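Local coordinates for DNA repair protein RAD7 (Saccharomyces cerevisiae, PDB 5ZB2) that is a component of the global genome repair complex, which promotes excision repair of damage in nontranscribing DNA, and also binds Elc1, at residues G111-E116 / F137-D142. Residues are numbered along the deposited sequence; the frame is centred on the assembly and turned at random.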
loop_
_atom_site.group_PDB
_atom_site.type_symbol
_atom_site.label_atom_id
_atom_site.label_comp_id
_atom_site.label_asym_id
_atom_site.label_seq_id
_atom_site.Cartn_x
_atom_site.Cartn_y
_atom_site.Cartn_z
ATOM N N GLY A 111 -16.380 -3.446 -2.138
ATOM C CA GLY A 111 -16.211 -4.627 -1.303
ATOM C C GLY A 111 -14.844 -4.751 -0.654
ATOM O O GLY A 111 -14.718 -5.346 0.421
ATOM N N GLN A 112 -13.804 -4.205 -1.285
ATOM C CA GLN A 112 -12.442 -4.361 -0.781
ATOM C C GLN A 112 -12.016 -3.237 0.156
ATOM O O GLN A 112 -10.917 -3.301 0.716
ATOM C CB GLN A 112 -11.454 -4.456 -1.950
ATOM C CG GLN A 112 -11.779 -5.580 -2.921
ATOM C CD GLN A 112 -10.674 -5.832 -3.924
ATOM O OE1 GLN A 112 -9.502 -5.933 -3.559
ATOM N NE2 GLN A 112 -11.043 -5.941 -5.199
ATOM N N LEU A 113 -12.851 -2.220 0.346
ATOM C CA LEU A 113 -12.533 -1.160 1.292
ATOM C C LEU A 113 -12.410 -1.743 2.695
ATOM O O LEU A 113 -13.361 -2.336 3.212
ATOM C CB LEU A 113 -13.618 -0.084 1.244
ATOM C CG LEU A 113 -13.294 1.253 1.916
ATOM C CD1 LEU A 113 -14.149 2.361 1.328
ATOM C CD2 LEU A 113 -13.509 1.192 3.415
ATOM N N ASN A 114 -11.240 -1.583 3.310
ATOM C CA ASN A 114 -10.972 -2.162 4.621
ATOM C C ASN A 114 -10.656 -1.061 5.632
ATOM O O ASN A 114 -10.729 0.136 5.339
ATOM C CB ASN A 114 -9.840 -3.196 4.547
ATOM C CG ASN A 114 -8.472 -2.579 4.251
ATOM O OD1 ASN A 114 -8.313 -1.357 4.164
ATOM N ND2 ASN A 114 -7.469 -3.441 4.107
ATOM N N HIS A 115 -10.312 -1.502 6.842
ATOM C CA HIS A 115 -10.021 -0.597 7.948
ATOM C C HIS A 115 -9.045 0.499 7.529
ATOM O O HIS A 115 -9.333 1.693 7.655
ATOM C CB HIS A 115 -9.465 -1.413 9.121
ATOM C CG HIS A 115 -9.076 -0.596 10.315
ATOM N ND1 HIS A 115 -9.910 -0.415 11.398
ATOM C CD2 HIS A 115 -7.929 0.060 10.611
ATOM C CE1 HIS A 115 -9.298 0.329 12.304
ATOM N NE2 HIS A 115 -8.095 0.631 11.849
ATOM N N GLU A 116 -7.878 0.103 7.018
ATOM C CA GLU A 116 -6.866 1.083 6.641
ATOM C C GLU A 116 -7.372 2.002 5.535
ATOM O O GLU A 116 -7.112 3.210 5.557
ATOM C CB GLU A 116 -5.586 0.363 6.213
ATOM C CG GLU A 116 -4.466 1.280 5.755
ATOM C CD GLU A 116 -3.208 0.515 5.380
ATOM O OE1 GLU A 116 -2.123 0.901 5.857
ATOM O OE2 GLU A 116 -3.302 -0.474 4.616
ATOM N N PHE A 137 -18.578 -4.309 3.202
ATOM C CA PHE A 137 -18.907 -5.385 4.136
ATOM C C PHE A 137 -17.729 -5.795 5.018
ATOM O O PHE A 137 -17.928 -6.588 5.945
ATOM C CB PHE A 137 -19.441 -6.608 3.379
ATOM C CG PHE A 137 -18.419 -7.305 2.518
ATOM C CD1 PHE A 137 -18.220 -6.915 1.202
ATOM C CD2 PHE A 137 -17.684 -8.372 3.012
ATOM C CE1 PHE A 137 -17.295 -7.560 0.402
ATOM C CE2 PHE A 137 -16.754 -9.027 2.212
ATOM C CZ PHE A 137 -16.562 -8.618 0.907
ATOM N N LEU A 138 -16.521 -5.283 4.774
ATOM C CA LEU A 138 -15.390 -5.647 5.626
ATOM C C LEU A 138 -15.381 -4.876 6.945
ATOM O O LEU A 138 -14.838 -5.368 7.939
ATOM C CB LEU A 138 -14.069 -5.408 4.889
ATOM C CG LEU A 138 -13.745 -6.275 3.668
ATOM C CD1 LEU A 138 -12.484 -5.773 2.975
ATOM C CD2 LEU A 138 -13.573 -7.733 4.049
ATOM N N ILE A 139 -15.980 -3.687 6.980
ATOM C CA ILE A 139 -15.845 -2.793 8.128
ATOM C C ILE A 139 -16.699 -3.314 9.281
ATOM O O ILE A 139 -17.917 -3.479 9.144
ATOM C CB ILE A 139 -16.253 -1.361 7.754
ATOM C CG1 ILE A 139 -15.588 -0.905 6.445
ATOM C CG2 ILE A 139 -15.923 -0.402 8.891
ATOM C CD1 ILE A 139 -14.072 -0.803 6.494
ATOM N N ASN A 140 -16.069 -3.556 10.429
ATOM C CA ASN A 140 -16.798 -3.970 11.620
ATOM C C ASN A 140 -17.189 -2.752 12.455
ATOM O O ASN A 140 -16.732 -1.629 12.224
ATOM C CB ASN A 140 -15.974 -4.958 12.454
ATOM C CG ASN A 140 -14.700 -4.352 13.009
ATOM O OD1 ASN A 140 -14.556 -3.134 13.099
ATOM N ND2 ASN A 140 -13.763 -5.210 13.396
ATOM N N GLU A 141 -18.054 -2.992 13.445
ATOM C CA GLU A 141 -18.658 -1.888 14.188
ATOM C C GLU A 141 -17.601 -1.024 14.858
ATOM O O GLU A 141 -17.739 0.203 14.915
ATOM C CB GLU A 141 -19.649 -2.425 15.223
ATOM C CG GLU A 141 -19.086 -3.464 16.187
ATOM C CD GLU A 141 -20.069 -3.817 17.300
ATOM O OE1 GLU A 141 -19.621 -4.101 18.430
ATOM O OE2 GLU A 141 -21.294 -3.803 17.049
ATOM N N ASP A 142 -16.533 -1.642 15.362
ATOM C CA ASP A 142 -15.504 -0.880 16.057
ATOM C C ASP A 142 -14.744 0.031 15.107
ATOM O O ASP A 142 -14.335 1.130 15.499
ATOM C CB ASP A 142 -14.556 -1.838 16.772
ATOM C CG ASP A 142 -15.259 -2.653 17.836
ATOM O OD1 ASP A 142 -15.354 -2.172 18.985
ATOM O OD2 ASP A 142 -15.729 -3.767 17.518
HETATM O O HOH W 1 -15.597 -3.651 2.438
#
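Gly111 faces Phe137 and Asn114 faces Leu138 where two successive strand-to-helix loops run side by side, the CA atoms of the second pair 5.7 Å apart. No direct hydrogen bond joins the two backbones; a water does. It donates to Gly111 O and to Leu113 O, at 2.7 Å from the latter, and accepts from Leu138 N at 3.0 Å, so that two carbonyls of one turn are tied to an amide of the next. Further acceptors lie in reach, and the two donated bonds may therefore be shared.

Parallel strands alternating with helices, coil by coil, are characteristic of the leucine-rich-repeat solenoid, and these loops are corresponding connections of neighbouring coils, from strand 104-108 into helix 115-124 and from strand 130-134 into helix 141-150. Asn114 and Asn140 hold matching N-cap positions at the two helix starts; Asn114 OD1 receives the amide of Ser117.

Leu138 directs its CB at the neighbouring turn and lays its side chain over the carbonyl oxygens. Its CG stands anti to the carbonyl carbon (chi1 -67°), and CD1 lies 3.4 Å from Gly111 O and 4.0 Å from Asn114 CB. Phe137 brings CE1 to 3.6 Å from Gly111 CA, and Gly111 O also lies near the ring.

Deeper in, Ile139 extends CD1 to the start of the helix 115-124, meeting Asn114 C at 3.5 Å. In Leu113, chi1 of -166° sets CG anti to the backbone N, and CD2 beyond it meets the same methyl at 3.7 Å, the two side chains crossing obliquely. Leu113 also packs on Leu118 and Ile121, and Ile139 shares Leu118 while resting on Trp144 of helix 141-150. At the exposed margin, His115 ND1 is hydrogen-bonded to Thr143 OG1, adding a side-chain link between adjacent helix starts.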